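Local coordinates for protein Atg1 tMIT (Kluyveromyces marxianus, PDB 4P1N) that binds Atg13 through a tandem pair of MIT domains, as part of a serine/threonine kinase essential for autophagy and required to form autophagosomes, at residues Leu223-Leu227 and Ile256-Val260; Leu231-Glu235 and Asn244-Leu248; Tyr216-Leu220 and Ile263-Leu267; Met103-Leu108 and Ile182-Ile188. The contacts are given in a common frame with arbitrary orientation. Residues are numbered along the deposited sequence.

Contact 1. Residues Leu223-Leu227 and Ile256-Val260; sequences LEILL and IRKYV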
loop_
_atom_site.group_PDB
_atom_site.type_symbol
_atom_site.label_atom_id
_atom_site.label_comp_id
_atom_site.label_asym_id
_atom_site.label_seq_id
_atom_site.Cartn_x
_atom_site.Cartn_y
_atom_site.Cartn_z
ATOM N N LEU B 223 -10.981 -9.230 14.968
ATOM C CA LEU B 223 -11.378 -9.144 16.361
ATOM C C LEU B 223 -10.423 -8.320 17.207
ATOM O O LEU B 223 -10.843 -7.712 18.210
ATOM C CB LEU B 223 -11.535 -10.558 16.977
ATOM C CG LEU B 223 -12.635 -11.442 16.420
ATOM C CD1 LEU B 223 -12.555 -12.848 17.011
ATOM C CD2 LEU B 223 -13.988 -10.826 16.704
ATOM N N GLU B 224 -9.139 -8.310 16.869
ATOM C CA GLU B 224 -8.198 -7.452 17.616
ATOM C C GLU B 224 -8.537 -5.988 17.470
ATOM O O GLU B 224 -8.365 -5.211 18.389
ATOM C CB GLU B 224 -6.754 -7.686 17.202
ATOM C CG GLU B 224 -6.126 -8.794 18.017
ATOM C CD GLU B 224 -5.017 -9.499 17.291
ATOM O OE1 GLU B 224 -4.926 -10.728 17.470
ATOM O OE2 GLU B 224 -4.254 -8.833 16.551
ATOM N N ILE B 225 -9.074 -5.622 16.312
ATOM C CA ILE B 225 -9.521 -4.272 16.108
ATOM C C ILE B 225 -10.504 -3.883 17.214
ATOM O O ILE B 225 -10.430 -2.784 17.760
ATOM C CB ILE B 225 -10.128 -4.107 14.702
ATOM C CG1 ILE B 225 -9.007 -4.170 13.674
ATOM C CG2 ILE B 225 -10.884 -2.786 14.582
ATOM C CD1 ILE B 225 -9.506 -4.458 12.271
ATOM N N LEU B 226 -11.390 -4.807 17.558
ATOM C CA LEU B 226 -12.431 -4.558 18.533
ATOM C C LEU B 226 -11.929 -4.540 19.970
ATOM O O LEU B 226 -12.619 -4.040 20.840
ATOM C CB LEU B 226 -13.513 -5.609 18.404
ATOM C CG LEU B 226 -14.201 -5.762 17.043
ATOM C CD1 LEU B 226 -15.338 -6.759 17.138
ATOM C CD2 LEU B 226 -14.723 -4.400 16.593
ATOM N N LEU B 227 -10.758 -5.116 20.215
ATOM C CA LEU B 227 -10.147 -5.134 21.545
ATOM C C LEU B 227 -9.069 -4.076 21.666
ATOM O O LEU B 227 -8.508 -3.911 22.720
ATOM C CB LEU B 227 -9.532 -6.505 21.839
ATOM C CG LEU B 227 -10.525 -7.666 21.931
ATOM C CD1 LEU B 227 -9.787 -8.987 22.090
ATOM C CD2 LEU B 227 -11.500 -7.436 23.070
ATOM N N ILE B 256 -15.612 -11.415 23.153
ATOM C CA ILE B 256 -14.663 -11.295 22.033
ATOM C C ILE B 256 -13.290 -11.808 22.453
ATOM O O ILE B 256 -12.627 -12.520 21.687
ATOM C CB ILE B 256 -14.567 -9.836 21.472
ATOM C CG1 ILE B 256 -15.898 -9.414 20.856
ATOM C CG2 ILE B 256 -13.488 -9.705 20.397
ATOM C CD1 ILE B 256 -16.162 -7.931 20.889
ATOM N N ARG B 257 -12.869 -11.480 23.669
ATOM C CA ARG B 257 -11.628 -12.030 24.197
ATOM C C ARG B 257 -11.622 -13.567 24.159
ATOM O O ARG B 257 -10.607 -14.173 23.817
ATOM C CB ARG B 257 -11.369 -11.547 25.625
ATOM C CG ARG B 257 -10.647 -10.225 25.679
ATOM C CD ARG B 257 -10.186 -9.876 27.092
ATOM N NE ARG B 257 -10.194 -8.425 27.238
ATOM C CZ ARG B 257 -11.108 -7.723 27.901
ATOM N NH1 ARG B 257 -12.107 -8.323 28.543
ATOM N NH2 ARG B 257 -11.009 -6.398 27.932
ATOM N N LYS B 258 -12.748 -14.189 24.507
ATOM C CA LYS B 258 -12.833 -15.645 24.513
ATOM C C LYS B 258 -12.649 -16.187 23.096
ATOM O O LYS B 258 -11.822 -17.059 22.851
ATOM C CB LYS B 258 -14.170 -16.131 25.096
ATOM C CG LYS B 258 -14.470 -15.665 26.521
ATOM C CD LYS B 258 -13.619 -16.348 27.585
ATOM C CE LYS B 258 -14.283 -17.605 28.154
ATOM N NZ LYS B 258 -15.091 -17.344 29.385
ATOM N N TYR B 259 -13.408 -15.650 22.156
ATOM C CA TYR B 259 -13.258 -16.037 20.735
ATOM C C TYR B 259 -11.859 -15.847 20.203
ATOM O O TYR B 259 -11.339 -16.715 19.497
ATOM C CB TYR B 259 -14.283 -15.323 19.878
ATOM C CG TYR B 259 -15.672 -15.888 20.073
ATOM C CD1 TYR B 259 -15.940 -17.192 19.713
ATOM C CD2 TYR B 259 -16.704 -15.130 20.622
ATOM C CE1 TYR B 259 -17.190 -17.749 19.893
ATOM C CE2 TYR B 259 -17.973 -15.672 20.798
ATOM C CZ TYR B 259 -18.191 -16.990 20.428
ATOM O OH TYR B 259 -19.397 -17.590 20.551
ATOM N N VAL B 260 -11.219 -14.742 20.562
ATOM C CA VAL B 260 -9.823 -14.518 20.164
ATOM C C VAL B 260 -8.952 -15.667 20.643
ATOM O O VAL B 260 -8.140 -16.194 19.867
ATOM C CB VAL B 260 -9.250 -13.186 20.707
ATOM C CG1 VAL B 260 -7.730 -13.173 20.648
ATOM C CG2 VAL B 260 -9.801 -12.022 19.907
#

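Contact 2. Residues Leu231-Glu235 and Asn244-Leu248; sequences LSSNE and NITSL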
loop_
_atom_site.group_PDB
_atom_site.type_symbol
_atom_site.label_atom_id
_atom_site.label_comp_id
_atom_site.label_asym_id
_atom_site.label_seq_id
_atom_site.Cartn_x
_atom_site.Cartn_y
_atom_site.Cartn_z
ATOM N N LEU B 231 -8.503 1.658 18.457
ATOM C CA LEU B 231 -9.207 1.276 17.211
ATOM C C LEU B 231 -10.674 0.869 17.393
ATOM O O LEU B 231 -11.429 0.859 16.423
ATOM C CB LEU B 231 -8.517 0.089 16.562
ATOM C CG LEU B 231 -7.033 0.191 16.265
ATOM C CD1 LEU B 231 -6.599 -1.072 15.513
ATOM C CD2 LEU B 231 -6.740 1.441 15.456
ATOM N N SER B 232 -11.049 0.507 18.618
ATOM C CA SER B 232 -12.358 -0.034 18.925
ATOM C C SER B 232 -13.396 1.046 19.163
ATOM O O SER B 232 -14.562 0.738 19.286
ATOM C CB SER B 232 -12.304 -0.885 20.198
ATOM O OG SER B 232 -11.840 -0.102 21.274
ATOM N N SER B 233 -12.977 2.292 19.226
ATOM C CA SER B 233 -13.921 3.407 19.295
ATOM C C SER B 233 -14.731 3.579 18.016
ATOM O O SER B 233 -14.202 3.403 16.934
ATOM C CB SER B 233 -13.172 4.694 19.603
ATOM O OG SER B 233 -12.889 4.687 21.000
ATOM N N ASN B 234 -16.001 3.968 18.162
ATOM C CA ASN B 234 -16.935 3.984 17.053
ATOM C C ASN B 234 -16.969 5.364 16.424
ATOM O O ASN B 234 -17.283 6.361 17.090
ATOM C CB ASN B 234 -18.319 3.559 17.514
ATOM C CG ASN B 234 -19.288 3.364 16.355
ATOM O OD1 ASN B 234 -19.410 4.228 15.491
ATOM N ND2 ASN B 234 -19.989 2.226 16.339
ATOM N N GLU B 235 -16.705 5.409 15.117
ATOM C CA GLU B 235 -16.492 6.664 14.489
ATOM C C GLU B 235 -17.765 7.483 14.206
ATOM O O GLU B 235 -17.661 8.605 13.792
ATOM C CB GLU B 235 -15.555 6.638 13.246
ATOM C CG GLU B 235 -14.905 5.469 12.539
ATOM C CD GLU B 235 -14.614 4.175 13.251
ATOM O OE1 GLU B 235 -13.417 3.897 13.586
ATOM O OE2 GLU B 235 -15.573 3.369 13.335
ATOM N N ASN B 244 -14.190 9.745 19.808
ATOM C CA ASN B 244 -15.106 8.667 19.508
ATOM C C ASN B 244 -15.203 7.766 20.696
ATOM O O ASN B 244 -14.237 7.572 21.420
ATOM C CB ASN B 244 -14.633 7.934 18.246
ATOM C CG ASN B 244 -14.618 8.879 17.038
ATOM O OD1 ASN B 244 -13.590 9.127 16.453
ATOM N ND2 ASN B 244 -15.751 9.452 16.725
ATOM N N ILE B 245 -16.389 7.218 20.886
ATOM C CA ILE B 245 -16.728 6.520 22.075
ATOM C C ILE B 245 -16.878 5.028 21.722
ATOM O O ILE B 245 -17.421 4.680 20.657
ATOM C CB ILE B 245 -18.042 7.094 22.639
ATOM C CG1 ILE B 245 -17.849 8.557 23.094
ATOM C CG2 ILE B 245 -18.577 6.239 23.786
ATOM C CD1 ILE B 245 -16.608 8.836 23.926
ATOM N N THR B 246 -16.397 4.162 22.615
ATOM C CA THR B 246 -16.575 2.732 22.413
ATOM C C THR B 246 -18.011 2.398 22.745
ATOM O O THR B 246 -18.579 2.902 23.703
ATOM C CB THR B 246 -15.629 1.881 23.261
ATOM O OG1 THR B 246 -14.285 2.271 22.964
ATOM C CG2 THR B 246 -15.797 0.399 22.930
ATOM N N SER B 247 -18.590 1.574 21.901
ATOM C CA SER B 247 -20.002 1.248 21.928
ATOM C C SER B 247 -20.223 -0.142 22.524
ATOM O O SER B 247 -21.349 -0.532 22.817
ATOM C CB SER B 247 -20.511 1.266 20.482
ATOM O OG SER B 247 -21.891 0.956 20.457
ATOM N N LEU B 248 -19.140 -0.902 22.630
ATOM C CA LEU B 248 -19.164 -2.222 23.202
ATOM C C LEU B 248 -19.261 -2.067 24.711
ATOM O O LEU B 248 -18.663 -1.141 25.266
ATOM C CB LEU B 248 -17.869 -2.967 22.878
ATOM C CG LEU B 248 -17.545 -3.301 21.412
ATOM C CD1 LEU B 248 -16.069 -3.614 21.257
ATOM C CD2 LEU B 248 -18.361 -4.477 20.928
#

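Contact 3. Residues Tyr216-Leu220 and Ile263-Leu267; sequences YATSL and IANRL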
loop_
_atom_site.group_PDB
_atom_site.type_symbol
_atom_site.label_atom_id
_atom_site.label_comp_id
_atom_site.label_asym_id
_atom_site.label_seq_id
_atom_site.Cartn_x
_atom_site.Cartn_y
_atom_site.Cartn_z
ATOM N N TYR B 216 -8.121 -17.992 9.583
ATOM C CA TYR B 216 -8.039 -17.762 11.028
ATOM C C TYR B 216 -7.303 -16.448 11.326
ATOM O O TYR B 216 -7.724 -15.696 12.182
ATOM C CB TYR B 216 -7.329 -18.890 11.744
ATOM C CG TYR B 216 -8.028 -20.225 11.724
ATOM C CD1 TYR B 216 -9.343 -20.348 12.142
ATOM C CD2 TYR B 216 -7.348 -21.375 11.347
ATOM C CE1 TYR B 216 -9.976 -21.559 12.146
ATOM C CE2 TYR B 216 -7.975 -22.609 11.359
ATOM C CZ TYR B 216 -9.291 -22.691 11.748
ATOM O OH TYR B 216 -9.925 -23.902 11.764
ATOM N N ALA B 217 -6.189 -16.194 10.640
ATOM C CA ALA B 217 -5.402 -14.999 10.918
ATOM C C ALA B 217 -6.264 -13.751 10.614
ATOM O O ALA B 217 -6.245 -12.735 11.355
ATOM C CB ALA B 217 -4.108 -15.004 10.083
ATOM N N THR B 218 -7.037 -13.847 9.537
ATOM C CA THR B 218 -7.961 -12.768 9.167
ATOM C C THR B 218 -8.994 -12.494 10.248
ATOM O O THR B 218 -9.174 -11.325 10.623
ATOM C CB THR B 218 -8.649 -13.033 7.833
ATOM O OG1 THR B 218 -7.645 -13.200 6.826
ATOM C CG2 THR B 218 -9.604 -11.882 7.469
ATOM N N SER B 219 -9.624 -13.543 10.781
ATOM C CA SER B 219 -10.563 -13.382 11.898
ATOM C C SER B 219 -9.918 -12.746 13.094
ATOM O O SER B 219 -10.550 -11.999 13.821
ATOM C CB SER B 219 -11.110 -14.710 12.378
ATOM O OG SER B 219 -11.884 -15.346 11.400
ATOM N N LEU B 220 -8.669 -13.105 13.362
ATOM C CA LEU B 220 -7.993 -12.594 14.513
ATOM C C LEU B 220 -7.658 -11.127 14.320
ATOM O O LEU B 220 -7.853 -10.339 15.220
ATOM C CB LEU B 220 -6.704 -13.367 14.776
ATOM C CG LEU B 220 -6.919 -14.747 15.379
ATOM C CD1 LEU B 220 -5.583 -15.468 15.348
ATOM C CD2 LEU B 220 -7.462 -14.673 16.804
ATOM N N ILE B 263 -9.786 -18.959 18.672
ATOM C CA ILE B 263 -9.329 -18.896 17.284
ATOM C C ILE B 263 -7.811 -18.986 17.232
ATOM O O ILE B 263 -7.268 -19.738 16.423
ATOM C CB ILE B 263 -9.840 -17.660 16.528
ATOM C CG1 ILE B 263 -11.358 -17.728 16.391
ATOM C CG2 ILE B 263 -9.291 -17.633 15.109
ATOM C CD1 ILE B 263 -12.022 -16.382 16.188
ATOM N N ALA B 264 -7.119 -18.251 18.096
ATOM C CA ALA B 264 -5.659 -18.340 18.134
ATOM C C ALA B 264 -5.234 -19.790 18.406
ATOM O O ALA B 264 -4.273 -20.301 17.814
ATOM C CB ALA B 264 -5.080 -17.430 19.203
ATOM N N ASN B 265 -5.954 -20.455 19.288
ATOM C CA ASN B 265 -5.580 -21.829 19.639
ATOM C C ASN B 265 -5.844 -22.783 18.483
ATOM O O ASN B 265 -5.048 -23.661 18.225
ATOM C CB ASN B 265 -6.231 -22.264 20.949
ATOM C CG ASN B 265 -5.496 -21.705 22.158
ATOM O OD1 ASN B 265 -4.258 -21.610 22.163
ATOM N ND2 ASN B 265 -6.253 -21.302 23.181
ATOM N N ARG B 266 -6.912 -22.543 17.739
ATOM C CA ARG B 266 -7.178 -23.294 16.525
ATOM C C ARG B 266 -6.052 -23.094 15.507
ATOM O O ARG B 266 -5.592 -24.046 14.878
ATOM C CB ARG B 266 -8.503 -22.827 15.943
ATOM C CG ARG B 266 -9.072 -23.642 14.812
ATOM C CD ARG B 266 -9.401 -25.068 15.215
ATOM N NE ARG B 266 -8.418 -25.973 14.635
ATOM C CZ ARG B 266 -7.975 -27.087 15.207
ATOM N NH1 ARG B 266 -8.415 -27.471 16.405
ATOM N NH2 ARG B 266 -7.072 -27.813 14.559
ATOM N N LEU B 267 -5.611 -21.849 15.353
ATOM C CA LEU B 267 -4.534 -21.536 14.428
ATOM C C LEU B 267 -3.206 -22.230 14.826
ATOM O O LEU B 267 -2.494 -22.760 13.970
ATOM C CB LEU B 267 -4.369 -20.019 14.305
ATOM C CG LEU B 267 -3.199 -19.510 13.470
ATOM C CD1 LEU B 267 -3.214 -20.031 12.048
ATOM C CD2 LEU B 267 -3.183 -18.002 13.457
#

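Contact 4. Residues Met103-Leu108 and Ile182-Ile188; sequences MESLLL and IFVEKLI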
loop_
_atom_site.group_PDB
_atom_site.type_symbol
_atom_site.label_atom_id
_atom_site.label_comp_id
_atom_site.label_asym_id
_atom_site.label_seq_id
_atom_site.Cartn_x
_atom_site.Cartn_y
_atom_site.Cartn_z
ATOM N N MET B 103 -24.882 1.775 3.985
ATOM C CA MET B 103 -24.491 2.019 5.361
ATOM C C MET B 103 -23.357 1.106 5.824
ATOM O O MET B 103 -22.428 1.576 6.424
ATOM C CB MET B 103 -25.660 1.868 6.339
ATOM C CG MET B 103 -26.091 3.176 6.958
ATOM S SD MET B 103 -24.828 3.862 8.043
ATOM C CE MET B 103 -25.784 4.148 9.544
ATOM N N GLU B 104 -23.495 -0.184 5.575
ATOM C CA GLU B 104 -22.522 -1.188 5.976
ATOM C C GLU B 104 -21.163 -0.881 5.366
ATOM O O GLU B 104 -20.168 -0.840 6.074
ATOM C CB GLU B 104 -22.973 -2.583 5.589
ATOM C CG GLU B 104 -24.022 -3.162 6.529
ATOM C CD GLU B 104 -24.647 -4.483 6.054
ATOM O OE1 GLU B 104 -25.368 -5.115 6.871
ATOM O OE2 GLU B 104 -24.457 -4.882 4.882
ATOM N N SER B 105 -21.153 -0.603 4.071
ATOM C CA SER B 105 -19.925 -0.268 3.375
ATOM C C SER B 105 -19.298 1.014 3.951
ATOM O O SER B 105 -18.112 1.051 4.261
ATOM C CB SER B 105 -20.161 -0.173 1.863
ATOM O OG SER B 105 -18.914 -0.278 1.157
ATOM N N LEU B 106 -20.095 2.041 4.161
ATOM C CA LEU B 106 -19.599 3.285 4.699
ATOM C C LEU B 106 -18.925 3.088 6.023
ATOM O O LEU B 106 -17.837 3.594 6.230
ATOM C CB LEU B 106 -20.742 4.273 4.944
ATOM C CG LEU B 106 -20.504 5.764 4.765
ATOM C CD1 LEU B 106 -21.638 6.519 5.468
ATOM C CD2 LEU B 106 -19.143 6.310 5.170
ATOM N N LEU B 107 -19.625 2.436 6.947
ATOM C CA LEU B 107 -19.099 2.180 8.271
ATOM C C LEU B 107 -17.761 1.429 8.247
ATOM O O LEU B 107 -16.847 1.739 9.030
ATOM C CB LEU B 107 -20.138 1.393 9.119
ATOM C CG LEU B 107 -21.448 2.138 9.427
ATOM C CD1 LEU B 107 -22.321 1.281 10.332
ATOM C CD2 LEU B 107 -21.180 3.490 10.052
ATOM N N LEU B 108 -17.648 0.454 7.350
ATOM C CA LEU B 108 -16.393 -0.296 7.159
ATOM C C LEU B 108 -15.308 0.557 6.561
ATOM O O LEU B 108 -14.140 0.409 6.927
ATOM C CB LEU B 108 -16.646 -1.539 6.283
ATOM C CG LEU B 108 -17.582 -2.543 6.966
ATOM C CD1 LEU B 108 -17.990 -3.637 6.008
ATOM C CD2 LEU B 108 -16.960 -3.119 8.246
ATOM N N ILE B 182 -27.496 -0.075 12.641
ATOM C CA ILE B 182 -26.387 -0.853 12.164
ATOM C C ILE B 182 -25.169 -0.388 12.910
ATOM O O ILE B 182 -24.871 0.807 12.921
ATOM C CB ILE B 182 -26.184 -0.711 10.663
ATOM C CG1 ILE B 182 -27.441 -1.195 9.940
ATOM C CG2 ILE B 182 -24.964 -1.535 10.232
ATOM C CD1 ILE B 182 -27.486 -0.901 8.459
ATOM N N PHE B 183 -24.522 -1.338 13.581
ATOM C CA PHE B 183 -23.310 -1.120 14.336
ATOM C C PHE B 183 -22.158 -1.779 13.574
ATOM O O PHE B 183 -22.219 -2.968 13.217
ATOM C CB PHE B 183 -23.384 -1.796 15.700
ATOM C CG PHE B 183 -24.268 -1.095 16.695
ATOM C CD1 PHE B 183 -25.579 -1.504 16.883
ATOM C CD2 PHE B 183 -23.781 -0.047 17.476
ATOM C CE1 PHE B 183 -26.397 -0.883 17.820
ATOM C CE2 PHE B 183 -24.605 0.571 18.427
ATOM C CZ PHE B 183 -25.909 0.150 18.589
ATOM N N VAL B 184 -21.084 -1.027 13.380
ATOM C CA VAL B 184 -19.916 -1.576 12.729
ATOM C C VAL B 184 -19.333 -2.744 13.562
ATOM O O VAL B 184 -18.742 -3.691 13.030
ATOM C CB VAL B 184 -18.851 -0.488 12.501
ATOM C CG1 VAL B 184 -18.191 -0.121 13.839
ATOM C CG2 VAL B 184 -17.815 -1.013 11.503
ATOM N N GLU B 185 -19.501 -2.720 14.876
ATOM C CA GLU B 185 -18.812 -3.766 15.615
ATOM C C GLU B 185 -19.507 -5.119 15.467
ATOM O O GLU B 185 -18.847 -6.145 15.429
ATOM C CB GLU B 185 -18.383 -3.386 17.042
ATOM C CG GLU B 185 -19.146 -2.388 17.814
ATOM C CD GLU B 185 -19.245 -1.001 17.274
ATOM O OE1 GLU B 185 -18.446 -0.127 17.648
ATOM O OE2 GLU B 185 -20.241 -0.740 16.583
ATOM N N LYS B 186 -20.806 -5.093 15.229
ATOM C CA LYS B 186 -21.543 -6.295 14.908
ATOM C C LYS B 186 -21.164 -6.874 13.540
ATOM O O LYS B 186 -20.968 -8.073 13.393
ATOM C CB LYS B 186 -23.025 -5.993 14.962
ATOM C CG LYS B 186 -23.885 -7.208 14.718
ATOM C CD LYS B 186 -24.894 -7.017 13.575
ATOM C CE LYS B 186 -26.240 -7.638 13.936
ATOM N NZ LYS B 186 -26.112 -9.115 14.114
ATOM N N LEU B 187 -21.053 -6.012 12.540
ATOM C CA LEU B 187 -20.475 -6.367 11.237
ATOM C C LEU B 187 -19.124 -7.078 11.366
ATOM O O LEU B 187 -18.917 -8.132 10.824
ATOM C CB LEU B 187 -20.275 -5.085 10.415
ATOM C CG LEU B 187 -21.235 -4.701 9.281
ATOM C CD1 LEU B 187 -22.555 -5.441 9.344
ATOM C CD2 LEU B 187 -21.417 -3.189 9.178
ATOM N N ILE B 188 -18.187 -6.472 12.074
ATOM C CA ILE B 188 -16.853 -7.068 12.211
ATOM C C ILE B 188 -16.923 -8.427 12.932
ATOM O O ILE B 188 -16.349 -9.441 12.491
ATOM C CB ILE B 188 -15.894 -6.057 12.895
ATOM C CG1 ILE B 188 -15.644 -4.860 11.932
ATOM C CG2 ILE B 188 -14.587 -6.770 13.277
ATOM C CD1 ILE B 188 -15.274 -3.529 12.616
#

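Contact 1. Residues Leu223-Leu227 and Ile256-Val260
Leu227, Ile256 and Leu223 lose the most surface in this helix-helix contact. They make an apolar seam, with no hydrogen bond across it, between two segments that run roughly antiparallel, at 142°, with axes 10.0 Å apart. Ile256 points at the partner helix and fits among leucines one turn apart. Its CG2 lies 3.9 Å from Leu223 CD2 and 3.9 Å from Leu227 CG. The other branch reaches Leu226, where Ile256 CD1 is 4.0 Å from Leu226 CD1. Leu223 and Leu227 both pack on Val260 CG2, Leu223 through its CB at 3.7 Å and Leu227 through its CD1 at 3.7 Å. Leu227 CD1 is also 3.9 Å from Arg257 CG, so the aliphatic part of the arginine joins the packing. The Arg257 guanidinium forms a salt bridge with Glu254 on its own helix. Leu223 CD1 touches Tyr259 CB at 4.2 Å. Shape and apolar burial hold the segments together. The contact belongs to the helical bundle of the second MIT domain and joins helix 209-227 to helix 250-273. Helix 184-204 lies against both segments, with Ala192 on Leu223 and Tyr189 on Tyr259. The Atg13 chain packs on Ile256 and Tyr259, while helices 10-33 and 95-129 meet Ile225.

Contact 2. Residues Leu231-Glu235 and Asn244-Leu248
Asn244 lays its side chain against the backbone of the opposing loop, with its CB 3.3 Å from Asn234 O and its ND2 3.6 Å from Glu235 O. It has the largest buried area of the contact. Ser233 sits beside it, its CB 3.8 Å from Asn244 CB. Ser233 OG lies 3.2 Å from Asn244 O and 3.4 Å from Thr246 OG1; the second pair is a weak hydrogen bond. The firmest link is made by the backbone: Asn234 N donates to Ile245 O at 3.0 Å, with an angle of 164° at the hydrogen. The nearest CA pair of the two segments is Ser233 and Thr246, 4.1 Å apart; the end-to-end directions of 232-235 and 244-247 differ by 119°. The Asn234 side chain bonds forward to Val236 N, and Ser232 OG bonds back to Asp228 O. Glu235 turns away to helix 95-129, where it meets Thr114 and forms a salt bridge with Lys111. The contact thus closes the loop region between helices 209-227 and 250-273. Atg13 binds along the 244-248 side, taking backbone hydrogen bonds with Ser247 and a side-chain bond to Thr246 O. The chemistry is mainly polar. It implies that one firm backbone hydrogen bond, with a weak hydroxyl pair and close-lying polar side chains around it, joins the two loops.

Contact 3. Residues Tyr216-Leu220 and Ile263-Leu267
This is close antiparallel helix packing within the second MIT domain, between helix 209-227 and helix 250-273. The axes of the two segments approach to 9.5 Å at 157°. Leu220 fills the gap between successive turns of the partner: its CG is 3.7 Å from Ile263 CG2, and its CD1 is 4.0 Å from Leu267 CD2. Tyr216 has the largest buried area. Its CB lies 4.1 Å from Leu267 CB and its CD1 4.0 Å from Ile263 CG2. Arg266 CB sits over one face of the tyrosine ring, and Tyr216 OH is 3.2 Å from Arg266 CG. Both polar ends turn to Glu203 of helix 184-204, by a hydrogen bond from Tyr216 and a salt bridge from Arg266. The Atg13 chain also brings aromatic packing to Tyr216 and Ile263. No hydrogen bond links the two segments directly. The chemistry implies an apolar interface whose buried tyrosine and arginine share one acidic partner on a third helix.

Contact 4. Residues Met103-Leu108 and Ile182-Ile188
Here the two tandem MIT domains meet: helix 95-129 of the first crosses the start of helix 184-204 of the second. The helical parts, 103-108 and 184-188, are almost perpendicular, at 91°, with axes 10.0 Å apart. Met103 comes first: Ile182, just before the second helix, puts its CD1 3.9 Å from Met103 CB. Glu104 contributes its aliphatic part, with CG 3.7 Å from Leu187 CD2 and 4.2 Å from Ile182 CG2. Its carboxylate instead forms a salt bridge with Lys31 of helix 10-33. Ser105 and Leu106 face other parts of the first domain, where Leu160 of helix 137-170 touches both. Leu107 returns the helix to the junction and is a central residue of the contact. Its CD1 lies 3.9 Å from Ile182 CG2, and its CA is 5.9 Å from Val184 CA, the nearest CA pair of the two segments. Phe183 occupies the N-cap position of the second helix, with its side chain pointing away from this contact. Leu108 extends the apolar patch toward helices 10-33 and 209-227, which lie against Leu108 and Ile188 respectively. No hydrogen bond joins the segments, so the domain junction here rests on buried apolar packing. A single methyl, Leu108 CD2, touches three residues: Val184 CG2 at 4.0 Å, Ile188 CG1 at 4.3 Å and Leu187 CB at 4.4 Å.

Contacts 1 and 3 are successive parts of one interface between helices 209-227 and 250-273, with centres about 10 Å apart. Contact 2 lies in the connection between those helices, so contacts 3, 1 and 2 close progressively shorter loops of the second MIT domain. Contact 4 closes earlier in the chain and joins this domain to the first. Its centre is about 12 Å from that of contact 2 and about 16 Å from that of contact 1. Glu185 and Ile188 of contact 4 touch Leu226 of contact 1, and Glu185 also meets contact 2. The domain junction and the second bundle are thus continuous, and Atg13 touches all four contacts.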